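Local coordinates for putative sugar binding protein (Geobacillus stearothermophilus, PDB 6GT9) that binds galactose in the cleft of a periplasmic-binding-protein fold and probably serves as the sugar sensor of a galactan utilization system, at residues Val88-Val102 against Ile113-Ser125. Numbering follows the deposited sequence.
Sequences VDGIITQGLTEAEFV and IPVVTIDTDAPTS. With GAL (beta-D-galactopyranose), chain E.
Ile-113 lays its CG2 methyl against Ile-91 CG1 (4.1 Å), and Pro-114 O accepts Ile-91 N, the first of four backbone bonds along the parallel pair of strands 90-93 and 115-118, axes 18° apart. Val-116 uses both N and O, bonding Ile-91 O and Thr-93 N. Ile-118 N reaches Thr-93 O at 3.0 Å, but from above the carbonyl plane, and its CG2 packs on Ile-92 CG2 (3.5 Å). Beyond the strand, Asp-119 extends its carboxylate, CG anti to the backbone N (chi1 173°), alongside the Gln-94 amide, planes 66° apart. Asp-119 OD1 is gripped from opposite faces, by Gln-94 NE2 (3.0 Å) and Thr-120 OG1 (2.9 Å), while Asp-119 OD2 accepts galactose O2 at 2.6 Å. Replacing Asp-119 by alanine would probably cost galactose O2 this acceptor and Thr-120 OG1 and Gln-94 NE2 their shared oxygen, though Glu-38 would still hold the amide. Thr-120 O takes Gly-95 N; Ala-122 CB meets Gly-95 CA, and Thr-124 and Ser-125 rest on the Val-102 methyls. The strands of this beta-alpha-beta unit, linked through helix 98-110, thus pair, their C-terminal ends reaching the galactose; strands 32-36 and 129-132 flank them, and helices 43-59 and 166-179 touch the Asp-119 end.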
loop_
_atom_site.group_PDB
_atom_site.type_symbol
_atom_site.label_atom_id
_atom_site.label_comp_id
_atom_site.label_asym_id
_atom_site.label_seq_id
_atom_site.Cartn_x
_atom_site.Cartn_y
_atom_site.Cartn_z
ATOM N N VAL A 88 -18.069 -15.466 10.180
ATOM C CA VAL A 88 -18.391 -14.761 8.947
ATOM C C VAL A 88 -18.044 -15.680 7.780
ATOM O O VAL A 88 -17.368 -16.703 7.959
ATOM C CB VAL A 88 -17.650 -13.411 8.838
ATOM C CG1 VAL A 88 -18.004 -12.485 10.009
ATOM C CG2 VAL A 88 -16.137 -13.623 8.741
ATOM N N ASP A 89 -18.496 -15.320 6.577
ATOM C CA ASP A 89 -18.366 -16.199 5.419
ATOM C C ASP A 89 -17.049 -16.028 4.670
ATOM O O ASP A 89 -16.673 -16.907 3.883
ATOM C CB ASP A 89 -19.555 -15.974 4.481
ATOM C CG ASP A 89 -20.877 -16.188 5.190
ATOM O OD1 ASP A 89 -21.150 -17.342 5.546
ATOM O OD2 ASP A 89 -21.611 -15.207 5.446
ATOM N N GLY A 90 -16.331 -14.938 4.906
ATOM C CA GLY A 90 -15.039 -14.754 4.275
ATOM C C GLY A 90 -14.367 -13.535 4.871
ATOM O O GLY A 90 -15.056 -12.638 5.365
ATOM N N ILE A 91 -13.033 -13.493 4.838
ATOM C CA ILE A 91 -12.251 -12.416 5.439
ATOM C C ILE A 91 -11.234 -11.950 4.407
ATOM O O ILE A 91 -10.519 -12.770 3.813
ATOM C CB ILE A 91 -11.556 -12.877 6.734
ATOM C CG1 ILE A 91 -12.611 -13.207 7.805
ATOM C CG2 ILE A 91 -10.601 -11.823 7.237
ATOM C CD1 ILE A 91 -12.058 -13.769 9.098
ATOM N N ILE A 92 -11.204 -10.648 4.164
ATOM C CA ILE A 92 -10.295 -10.025 3.207
ATOM C C ILE A 92 -9.379 -9.094 3.985
ATOM O O ILE A 92 -9.860 -8.214 4.711
ATOM C CB ILE A 92 -11.068 -9.258 2.120
ATOM C CG1 ILE A 92 -12.089 -10.182 1.446
ATOM C CG2 ILE A 92 -10.093 -8.630 1.091
ATOM C CD1 ILE A 92 -13.193 -9.454 0.690
ATOM N N THR A 93 -8.068 -9.282 3.831
ATOM C CA THR A 93 -7.097 -8.575 4.656
ATOM C C THR A 93 -5.738 -8.569 3.971
ATOM O O THR A 93 -5.429 -9.439 3.159
ATOM C CB THR A 93 -6.949 -9.235 6.029
ATOM O OG1 THR A 93 -5.986 -8.519 6.803
ATOM C CG2 THR A 93 -6.466 -10.665 5.849
ATOM N N GLN A 94 -4.911 -7.601 4.350
ATOM C CA GLN A 94 -3.491 -7.685 4.035
ATOM C C GLN A 94 -2.871 -8.852 4.790
ATOM O O GLN A 94 -3.255 -9.160 5.924
ATOM C CB GLN A 94 -2.767 -6.412 4.448
ATOM C CG GLN A 94 -3.074 -5.169 3.668
ATOM C CD GLN A 94 -2.710 -3.943 4.492
ATOM O OE1 GLN A 94 -3.264 -3.747 5.570
ATOM N NE2 GLN A 94 -1.745 -3.140 4.011
ATOM N N GLY A 95 -1.912 -9.513 4.155
ATOM C CA GLY A 95 -1.015 -10.367 4.904
ATOM C C GLY A 95 0.118 -9.484 5.368
ATOM O O GLY A 95 1.206 -9.518 4.787
ATOM N N LEU A 96 -0.138 -8.663 6.396
ATOM C CA LEU A 96 0.692 -7.483 6.643
ATOM C C LEU A 96 2.136 -7.854 6.960
ATOM O O LEU A 96 3.072 -7.179 6.505
ATOM C CB LEU A 96 0.086 -6.653 7.769
ATOM C CG LEU A 96 0.519 -5.195 7.874
ATOM C CD1 LEU A 96 0.401 -4.503 6.511
ATOM C CD2 LEU A 96 -0.354 -4.505 8.909
ATOM N N THR A 97 2.342 -8.904 7.754
ATOM C CA THR A 97 3.668 -9.451 8.011
ATOM C C THR A 97 3.632 -10.946 7.759
ATOM O O THR A 97 2.573 -11.570 7.774
ATOM C CB THR A 97 4.144 -9.208 9.444
ATOM O OG1 THR A 97 3.251 -9.870 10.360
ATOM C CG2 THR A 97 4.193 -7.722 9.749
ATOM N N GLU A 98 4.807 -11.527 7.535
ATOM C CA GLU A 98 4.857 -12.967 7.344
ATOM C C GLU A 98 4.877 -13.704 8.670
ATOM O O GLU A 98 4.286 -14.787 8.787
ATOM C CB GLU A 98 6.083 -13.362 6.514
ATOM C CG GLU A 98 6.037 -14.830 6.111
ATOM C CD GLU A 98 7.368 -15.382 5.657
ATOM O OE1 GLU A 98 7.755 -15.102 4.502
ATOM O OE2 GLU A 98 8.011 -16.109 6.448
ATOM N N ALA A 99 5.530 -13.118 9.679
ATOM C CA ALA A 99 5.743 -13.812 10.945
ATOM C C ALA A 99 4.457 -13.926 11.755
ATOM O O ALA A 99 4.206 -14.953 12.396
ATOM C CB ALA A 99 6.822 -13.086 11.758
ATOM N N GLU A 100 3.673 -12.886 11.770
ATOM C CA GLU A 100 2.471 -12.928 12.523
ATOM C C GLU A 100 1.207 -13.313 11.777
ATOM O O GLU A 100 0.350 -13.943 12.360
ATOM C CB GLU A 100 2.232 -11.587 13.205
ATOM C CG GLU A 100 3.246 -11.273 14.283
ATOM C CD GLU A 100 4.236 -10.224 13.869
ATOM O OE1 GLU A 100 4.540 -10.092 12.696
ATOM O OE2 GLU A 100 4.687 -9.514 14.749
ATOM N N PHE A 101 1.118 -12.958 10.493
ATOM C CA PHE A 101 -0.124 -13.142 9.747
ATOM C C PHE A 101 -0.267 -14.511 9.098
ATOM O O PHE A 101 -1.402 -14.964 8.911
ATOM C CB PHE A 101 -0.278 -12.051 8.683
ATOM C CG PHE A 101 -0.830 -10.766 9.227
ATOM C CD1 PHE A 101 -0.048 -9.955 10.029
ATOM C CD2 PHE A 101 -2.141 -10.384 8.960
ATOM C CE1 PHE A 101 -0.562 -8.768 10.559
ATOM C CE2 PHE A 101 -2.661 -9.205 9.484
ATOM C CZ PHE A 101 -1.868 -8.400 10.291
ATOM N N VAL A 102 0.827 -15.193 8.746
ATOM C CA VAL A 102 0.702 -16.524 8.140
ATOM C C VAL A 102 0.028 -17.521 9.090
ATOM O O VAL A 102 -0.975 -18.129 8.699
ATOM C CB VAL A 102 2.057 -17.017 7.625
ATOM C CG1 VAL A 102 1.970 -18.502 7.291
ATOM C CG2 VAL A 102 2.504 -16.225 6.399
ATOM N N ILE A 113 -13.116 -20.855 7.019
ATOM C CA ILE A 113 -13.430 -19.504 6.576
ATOM C C ILE A 113 -12.397 -19.129 5.515
ATOM O O ILE A 113 -11.198 -19.107 5.806
ATOM C CB ILE A 113 -13.429 -18.497 7.742
ATOM C CG1 ILE A 113 -14.453 -18.910 8.810
ATOM C CG2 ILE A 113 -13.755 -17.091 7.278
ATOM C CD1 ILE A 113 -14.594 -17.892 9.948
ATOM N N PRO A 114 -12.789 -18.880 4.266
ATOM C CA PRO A 114 -11.793 -18.561 3.237
ATOM C C PRO A 114 -11.197 -17.177 3.446
ATOM O O PRO A 114 -11.877 -16.248 3.880
ATOM C CB PRO A 114 -12.593 -18.627 1.931
ATOM C CG PRO A 114 -14.002 -18.357 2.337
ATOM C CD PRO A 114 -14.155 -18.940 3.720
ATOM N N VAL A 115 -9.912 -17.038 3.101
ATOM C CA VAL A 115 -9.197 -15.777 3.248
ATOM C C VAL A 115 -8.695 -15.348 1.881
ATOM O O VAL A 115 -8.068 -16.141 1.165
ATOM C CB VAL A 115 -8.038 -15.886 4.258
ATOM C CG1 VAL A 115 -7.169 -14.604 4.244
ATOM C CG2 VAL A 115 -8.594 -16.126 5.673
ATOM N N VAL A 116 -9.012 -14.111 1.503
ATOM C CA VAL A 116 -8.435 -13.465 0.327
ATOM C C VAL A 116 -7.538 -12.345 0.829
ATOM O O VAL A 116 -7.970 -11.512 1.635
ATOM C CB VAL A 116 -9.519 -12.925 -0.622
ATOM C CG1 VAL A 116 -8.893 -12.052 -1.723
ATOM C CG2 VAL A 116 -10.307 -14.086 -1.268
ATOM N N THR A 117 -6.283 -12.341 0.391
ATOM C CA THR A 117 -5.417 -11.229 0.727
ATOM C C THR A 117 -5.589 -10.116 -0.297
ATOM O O THR A 117 -5.885 -10.362 -1.470
ATOM C CB THR A 117 -3.954 -11.669 0.808
ATOM O OG1 THR A 117 -3.596 -12.408 -0.370
ATOM C CG2 THR A 117 -3.769 -12.559 2.020
ATOM N N ILE A 118 -5.408 -8.883 0.167
ATOM C CA ILE A 118 -5.607 -7.684 -0.639
ATOM C C ILE A 118 -4.464 -6.722 -0.341
ATOM O O ILE A 118 -4.017 -6.620 0.808
ATOM C CB ILE A 118 -6.988 -7.045 -0.354
ATOM C CG1 ILE A 118 -7.245 -5.828 -1.247
ATOM C CG2 ILE A 118 -7.150 -6.670 1.145
ATOM C CD1 ILE A 118 -8.683 -5.392 -1.216
ATOM N N ASP A 119 -3.953 -6.062 -1.392
ATOM C CA ASP A 119 -2.989 -4.960 -1.275
ATOM C C ASP A 119 -1.598 -5.433 -0.861
ATOM O O ASP A 119 -0.593 -4.931 -1.365
ATOM C CB ASP A 119 -3.522 -3.889 -0.290
ATOM C CG ASP A 119 -2.503 -2.788 0.015
ATOM O OD1 ASP A 119 -1.725 -2.950 0.984
ATOM O OD2 ASP A 119 -2.492 -1.753 -0.699
ATOM N N THR A 120 -1.522 -6.387 0.055
ATOM C CA THR A 120 -0.269 -6.970 0.525
ATOM C C THR A 120 -0.486 -8.474 0.637
ATOM O O THR A 120 -1.432 -8.905 1.306
ATOM C CB THR A 120 0.130 -6.398 1.904
ATOM O OG1 THR A 120 0.151 -4.962 1.860
ATOM C CG2 THR A 120 1.484 -6.944 2.365
ATOM N N ASP A 121 0.374 -9.273 0.011
ATOM C CA ASP A 121 0.153 -10.716 0.003
ATOM C C ASP A 121 0.897 -11.429 1.134
ATOM O O ASP A 121 1.929 -10.961 1.620
ATOM C CB ASP A 121 0.576 -11.327 -1.342
ATOM C CG ASP A 121 -0.020 -12.711 -1.565
ATOM O OD1 ASP A 121 -0.954 -13.091 -0.815
ATOM O OD2 ASP A 121 0.414 -13.423 -2.503
ATOM N N ALA A 122 0.362 -12.592 1.535
ATOM C CA ALA A 122 1.072 -13.566 2.368
ATOM C C ALA A 122 1.221 -14.867 1.579
ATOM O O ALA A 122 0.545 -15.868 1.867
ATOM C CB ALA A 122 0.356 -13.810 3.696
ATOM N N PRO A 123 2.129 -14.899 0.595
ATOM C CA PRO A 123 2.099 -15.985 -0.404
ATOM C C PRO A 123 2.481 -17.354 0.130
ATOM O O PRO A 123 2.213 -18.358 -0.548
ATOM C CB PRO A 123 3.093 -15.511 -1.476
ATOM C CG PRO A 123 4.022 -14.608 -0.744
ATOM C CD PRO A 123 3.217 -13.938 0.341
ATOM N N THR A 124 3.093 -17.449 1.304
ATOM C CA THR A 124 3.329 -18.763 1.891
ATOM C C THR A 124 2.152 -19.256 2.732
ATOM O O THR A 124 2.196 -20.387 3.228
ATOM C CB THR A 124 4.602 -18.753 2.744
ATOM O OG1 THR A 124 4.384 -17.966 3.917
ATOM C CG2 THR A 124 5.774 -18.159 1.956
ATOM N N SER A 125 1.109 -18.448 2.917
ATOM C CA SER A 125 -0.027 -18.886 3.716
ATOM C C SER A 125 -1.011 -19.672 2.851
ATOM O O SER A 125 -0.831 -19.847 1.645
ATOM C CB SER A 125 -0.719 -17.695 4.375
ATOM O OG SER A 125 -1.439 -16.960 3.413
HETATM C C1 GAL E . -0.472 2.509 0.188
HETATM C C2 GAL E . -0.538 1.059 0.625
HETATM C C3 GAL E . -1.630 0.838 1.686
HETATM C C4 GAL E . -1.406 1.767 2.868
HETATM C C5 GAL E . -1.257 3.203 2.396
HETATM C C6 GAL E . -0.846 4.154 3.523
HETATM O O1 GAL E . 0.561 2.674 -0.764
HETATM O O2 GAL E . -0.826 0.201 -0.488
HETATM O O3 GAL E . -1.541 -0.459 2.192
HETATM O O4 GAL E . -0.232 1.378 3.589
HETATM O O5 GAL E . -0.234 3.356 1.331
HETATM O O6 GAL E . -1.078 5.497 3.158
#